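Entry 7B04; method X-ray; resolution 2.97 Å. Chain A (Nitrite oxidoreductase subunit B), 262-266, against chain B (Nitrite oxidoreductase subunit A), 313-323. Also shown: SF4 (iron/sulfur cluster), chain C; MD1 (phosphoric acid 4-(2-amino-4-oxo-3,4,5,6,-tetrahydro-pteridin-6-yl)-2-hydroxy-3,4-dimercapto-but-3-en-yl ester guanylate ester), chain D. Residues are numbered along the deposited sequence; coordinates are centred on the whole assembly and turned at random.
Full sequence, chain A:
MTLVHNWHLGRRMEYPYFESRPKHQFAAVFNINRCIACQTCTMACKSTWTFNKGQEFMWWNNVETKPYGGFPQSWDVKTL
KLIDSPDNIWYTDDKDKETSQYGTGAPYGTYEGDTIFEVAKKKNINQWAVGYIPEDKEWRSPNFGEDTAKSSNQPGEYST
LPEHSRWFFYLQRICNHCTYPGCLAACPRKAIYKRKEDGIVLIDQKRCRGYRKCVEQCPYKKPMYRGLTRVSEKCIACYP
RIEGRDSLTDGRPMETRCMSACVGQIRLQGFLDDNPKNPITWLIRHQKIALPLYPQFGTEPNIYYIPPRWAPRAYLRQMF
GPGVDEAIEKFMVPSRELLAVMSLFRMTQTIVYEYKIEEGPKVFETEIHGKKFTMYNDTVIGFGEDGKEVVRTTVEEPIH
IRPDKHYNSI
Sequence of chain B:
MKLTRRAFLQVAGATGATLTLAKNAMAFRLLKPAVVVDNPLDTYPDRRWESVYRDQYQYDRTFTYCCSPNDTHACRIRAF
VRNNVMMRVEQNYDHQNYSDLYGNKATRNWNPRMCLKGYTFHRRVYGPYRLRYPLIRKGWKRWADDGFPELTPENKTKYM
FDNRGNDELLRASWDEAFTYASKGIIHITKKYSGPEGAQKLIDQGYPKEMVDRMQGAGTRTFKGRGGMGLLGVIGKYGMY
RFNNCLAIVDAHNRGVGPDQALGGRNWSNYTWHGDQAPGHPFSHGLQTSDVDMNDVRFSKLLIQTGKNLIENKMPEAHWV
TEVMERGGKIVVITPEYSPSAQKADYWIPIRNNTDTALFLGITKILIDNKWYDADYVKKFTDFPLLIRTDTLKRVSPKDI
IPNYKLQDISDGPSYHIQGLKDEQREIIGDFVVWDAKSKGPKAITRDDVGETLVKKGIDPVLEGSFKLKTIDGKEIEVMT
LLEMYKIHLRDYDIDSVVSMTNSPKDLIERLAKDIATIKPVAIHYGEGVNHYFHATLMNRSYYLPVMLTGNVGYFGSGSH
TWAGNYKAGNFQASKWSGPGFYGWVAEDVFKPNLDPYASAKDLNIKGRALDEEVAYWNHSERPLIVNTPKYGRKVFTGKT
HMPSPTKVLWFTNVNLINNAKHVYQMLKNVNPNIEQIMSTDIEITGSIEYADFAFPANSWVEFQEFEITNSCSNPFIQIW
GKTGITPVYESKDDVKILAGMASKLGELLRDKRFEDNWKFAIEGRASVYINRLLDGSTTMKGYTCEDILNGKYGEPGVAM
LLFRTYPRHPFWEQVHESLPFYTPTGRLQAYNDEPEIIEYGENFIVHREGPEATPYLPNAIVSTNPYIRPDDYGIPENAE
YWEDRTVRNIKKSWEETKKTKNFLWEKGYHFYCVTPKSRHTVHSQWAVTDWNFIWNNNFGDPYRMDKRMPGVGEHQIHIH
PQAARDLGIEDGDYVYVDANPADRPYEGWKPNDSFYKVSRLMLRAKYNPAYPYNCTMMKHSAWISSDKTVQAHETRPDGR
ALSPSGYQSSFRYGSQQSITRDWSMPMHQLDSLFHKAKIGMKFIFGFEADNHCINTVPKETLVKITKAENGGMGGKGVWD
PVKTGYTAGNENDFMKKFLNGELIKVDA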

# COMPACT_ATOMS: atom_id res chain seq x y z
N CYS A 262 -2.23 -1.91 -13.58
CA CYS A 262 -0.83 -1.66 -13.27
C CYS A 262 -0.50 -0.18 -13.20
O CYS A 262 -0.64 0.54 -14.19
CB CYS A 262 0.08 -2.33 -14.28
SG CYS A 262 1.83 -2.22 -13.82
N VAL A 263 0.01 0.25 -12.05
CA VAL A 263 0.15 1.67 -11.78
C VAL A 263 1.46 2.21 -12.31
O VAL A 263 1.50 3.30 -12.90
CB VAL A 263 0.02 1.89 -10.27
CG1 VAL A 263 -0.07 3.37 -9.97
CG2 VAL A 263 -1.18 1.15 -9.78
N GLY A 264 2.55 1.47 -12.13
CA GLY A 264 3.83 1.96 -12.59
C GLY A 264 4.08 1.71 -14.06
O GLY A 264 5.23 1.71 -14.51
N GLN A 265 3.00 1.53 -14.82
CA GLN A 265 3.04 1.36 -16.27
C GLN A 265 4.11 0.36 -16.71
O GLN A 265 4.94 0.64 -17.58
CB GLN A 265 3.26 2.71 -16.96
CG GLN A 265 2.17 3.74 -16.68
CD GLN A 265 2.51 5.12 -17.23
OE1 GLN A 265 3.62 5.35 -17.71
NE2 GLN A 265 1.56 6.04 -17.14
N ILE A 266 4.09 -0.83 -16.10
CA ILE A 266 5.13 -1.82 -16.40
C ILE A 266 4.66 -2.96 -17.30
O ILE A 266 5.50 -3.61 -17.93
CB ILE A 266 5.71 -2.40 -15.09
CG1 ILE A 266 4.89 -3.60 -14.61
CG2 ILE A 266 5.75 -1.36 -14.00
CD1 ILE A 266 5.63 -4.50 -13.66
FE1 SF4 C . 2.25 -2.15 -8.97
FE2 SF4 C . 1.50 -4.66 -9.77
FE3 SF4 C . 4.11 -3.86 -10.01
FE4 SF4 C . 2.19 -2.77 -11.63
S1 SF4 C . 2.86 -4.95 -11.58
S2 SF4 C . 3.84 -1.66 -10.53
S3 SF4 C . 0.42 -2.70 -10.20
S4 SF4 C . 2.94 -4.13 -8.08
PB MD1 D . 8.05 9.99 3.18
O3B MD1 D . 8.52 9.67 4.72
O1B MD1 D . 8.69 9.01 2.23
O2B MD1 D . 8.48 11.39 2.81
O3A MD1 D . 6.40 9.87 3.09
C10 MD1 D . 5.58 10.80 3.74
C11 MD1 D . 4.30 11.02 2.89
O11 MD1 D . 3.98 9.60 2.22
C12 MD1 D . 3.35 11.58 3.65
S12 MD1 D . 3.83 12.83 4.89
C13 MD1 D . 1.82 11.34 3.57
S13 MD1 D . 0.80 12.28 4.74
C14 MD1 D . 1.14 10.40 2.72
N15 MD1 D . 1.62 8.97 3.25
C16 MD1 D . 1.35 7.92 2.34
C15 MD1 D . 0.89 6.59 2.79
O14 MD1 D . 0.72 6.36 3.94
N17 MD1 D . 0.63 5.53 1.77
C17 MD1 D . 0.85 5.83 0.27
N16 MD1 D . 0.59 4.79 -0.72
N18 MD1 D . 1.33 7.19 -0.19
C20 MD1 D . 1.58 8.22 0.79
N8 MD1 D . 2.03 9.50 0.42
C7 MD1 D . 1.25 10.65 1.23
PA MD1 D . 9.38 8.34 5.18
O1A MD1 D . 9.23 8.17 6.67
O2A MD1 D . 8.81 7.13 4.46
O5' MD1 D . 10.98 8.48 4.82
C5' MD1 D . 11.42 8.15 3.53
C4' MD1 D . 12.84 7.49 3.58
O4' MD1 D . 13.87 8.37 4.35
C1' MD1 D . 14.62 7.34 5.23
N9 MD1 D . 15.28 7.97 6.40
C4 MD1 D . 16.32 8.78 6.21
N3 MD1 D . 17.03 9.22 4.98
C2 MD1 D . 18.17 10.13 5.08
N2 MD1 D . 18.86 10.57 3.87
N1 MD1 D . 18.61 10.61 6.37
C6 MD1 D . 17.92 10.17 7.55
O6 MD1 D . 18.28 10.56 8.61
C5 MD1 D . 16.73 9.22 7.44
N7 MD1 D . 15.93 8.67 8.35
C8 MD1 D . 15.03 7.90 7.72
C2' MD1 D . 13.67 6.57 5.59
O2' MD1 D . 14.19 5.30 6.07
C3' MD1 D . 12.80 6.37 4.19
O3' MD1 D . 13.42 5.35 3.37
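Chain B, residues 313-323: KMPEAHWVTEV

Chain B lies on the irregular loop Cys A262–Ile A266 as a short helix that presents successive turns to it, in the same order as the loop: Pro B315 is nearest Val A263 (CA to CA 5.8 Å) and His B318 nearest Gly A264 (CA to CA 4.9 Å). The loop is anchored behind the contact, where Cys A262 SG binds SF4 FE4 at 2.3 Å. Lys B313 stays out of reach of the loop and instead extends to the other cofactor, its NZ making a weak hydrogen bond to MD1 N8 at 3.0 Å. Met B314 brings its backbone to the interface, its O lying 3.9 Å from Val A263 CG1, while the end of its side chain leads away and Met B314 CE reaches 3.5 Å from MD1 N16. Pro B315 points its CB away, so Val A263 CG1 packs closest on the backbone, 3.5 Å from Pro B315 CA, with the apolar pair Val A263 CG1 and Pro B315 CB at 4.2 Å. One turn on, His B318 points toward chain A; its CB lies 4.1 Å from Gly A264 O, and Gln A265 NE2 sits over one face of its ring. Gln A265 OE1 comes within 3.3 Å of His B318 ND1, but the angle is too poor for a hydrogen bond. Trp B319 and Val B320 fall outside the contact, and the helix is kinked here, where Trp B319 N bonds Glu B316 O (3.1 Å) and Val B320 N bonds Ala B317 O (2.7 Å), three residues back and not four. Thr B321 points toward the loop without touching it, its OG1 weakly hydrogen-bonded to His B318 O at 3.3 Å. Glu B322 ends the contact: its OE2 lies 2.8 Å from Gln A265 OE1, two acceptors as modelled and hence no hydrogen bond. No hydrogen bond crosses between the stretches, which bury 261 Å², both sides summed.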

# COMPACT_ATOMS: atom_id res chain seq x y z
N LYS B 313 4.32 7.82 -3.10
CA LYS B 313 3.64 8.60 -4.13
C LYS B 313 3.41 7.69 -5.34
O LYS B 313 3.68 8.05 -6.48
CB LYS B 313 4.41 9.87 -4.50
CG LYS B 313 4.69 10.80 -3.32
CD LYS B 313 3.76 12.00 -3.29
CE LYS B 313 3.80 12.72 -1.94
NZ LYS B 313 3.64 11.79 -0.79
N MET B 314 2.92 6.48 -5.07
CA MET B 314 2.95 5.41 -6.06
C MET B 314 2.27 5.75 -7.39
O MET B 314 2.84 5.42 -8.44
CB MET B 314 2.41 4.11 -5.44
CG MET B 314 1.15 4.22 -4.60
SD MET B 314 0.65 2.67 -3.86
CE MET B 314 2.07 2.43 -2.83
N PRO B 315 1.07 6.36 -7.43
CA PRO B 315 0.46 6.60 -8.75
C PRO B 315 1.26 7.54 -9.63
O PRO B 315 1.14 7.47 -10.86
CB PRO B 315 -0.92 7.18 -8.41
CG PRO B 315 -0.85 7.57 -7.01
CD PRO B 315 0.13 6.71 -6.34
N GLU B 316 2.12 8.37 -9.06
CA GLU B 316 2.96 9.26 -9.85
C GLU B 316 4.40 8.81 -9.88
O GLU B 316 5.25 9.50 -10.46
CB GLU B 316 2.90 10.69 -9.30
CG GLU B 316 1.59 11.09 -8.64
CD GLU B 316 0.53 11.54 -9.63
OE1 GLU B 316 0.78 11.43 -10.85
OE2 GLU B 316 -0.53 12.01 -9.18
N ALA B 317 4.70 7.66 -9.28
CA ALA B 317 6.08 7.19 -9.21
C ALA B 317 6.63 6.89 -10.60
O ALA B 317 7.83 7.03 -10.83
CB ALA B 317 6.17 5.97 -8.31
N HIS B 318 5.77 6.51 -11.54
CA HIS B 318 6.25 6.20 -12.88
C HIS B 318 6.96 7.39 -13.51
O HIS B 318 7.79 7.21 -14.41
CB HIS B 318 5.09 5.75 -13.77
CG HIS B 318 4.24 6.87 -14.27
ND1 HIS B 318 4.51 7.54 -15.45
CD2 HIS B 318 3.12 7.44 -13.76
CE1 HIS B 318 3.60 8.48 -15.63
NE2 HIS B 318 2.75 8.44 -14.63
N TRP B 319 6.66 8.61 -13.05
CA TRP B 319 7.40 9.78 -13.52
C TRP B 319 8.87 9.74 -13.11
O TRP B 319 9.71 10.33 -13.79
CB TRP B 319 6.73 11.05 -12.99
CG TRP B 319 5.31 11.22 -13.43
CD1 TRP B 319 4.19 11.13 -12.66
CD2 TRP B 319 4.85 11.53 -14.76
NE1 TRP B 319 3.06 11.35 -13.41
CE2 TRP B 319 3.44 11.60 -14.71
CE3 TRP B 319 5.49 11.74 -15.98
CZ2 TRP B 319 2.67 11.88 -15.83
CZ3 TRP B 319 4.72 12.02 -17.09
CH2 TRP B 319 3.33 12.09 -17.01
N VAL B 320 9.21 9.05 -12.01
CA VAL B 320 10.61 8.94 -11.61
C VAL B 320 11.25 7.67 -12.15
O VAL B 320 12.39 7.70 -12.61
CB VAL B 320 10.78 9.06 -10.07
CG1 VAL B 320 10.19 7.89 -9.33
CG2 VAL B 320 12.25 9.10 -9.75
N THR B 321 10.55 6.53 -12.07
CA THR B 321 11.12 5.27 -12.56
C THR B 321 11.53 5.38 -14.02
O THR B 321 12.45 4.69 -14.45
CB THR B 321 10.11 4.13 -12.38
OG1 THR B 321 8.94 4.39 -13.17
CG2 THR B 321 9.72 3.99 -10.92
N GLU B 322 10.86 6.23 -14.78
CA GLU B 322 11.10 6.38 -16.21
C GLU B 322 12.21 7.38 -16.51
O GLU B 322 12.47 7.65 -17.69
CB GLU B 322 9.81 6.78 -16.93
CG GLU B 322 8.76 5.68 -16.91
CD GLU B 322 7.37 6.17 -17.30
OE1 GLU B 322 7.22 7.39 -17.54
OE2 GLU B 322 6.44 5.34 -17.35
N VAL B 323 12.87 7.93 -15.49
CA VAL B 323 14.00 8.81 -15.72
C VAL B 323 15.23 8.00 -16.14
O VAL B 323 16.08 8.49 -16.89
CB VAL B 323 14.28 9.66 -14.46
CG1 VAL B 323 15.56 10.46 -14.60
CG2 VAL B 323 13.10 10.58 -14.18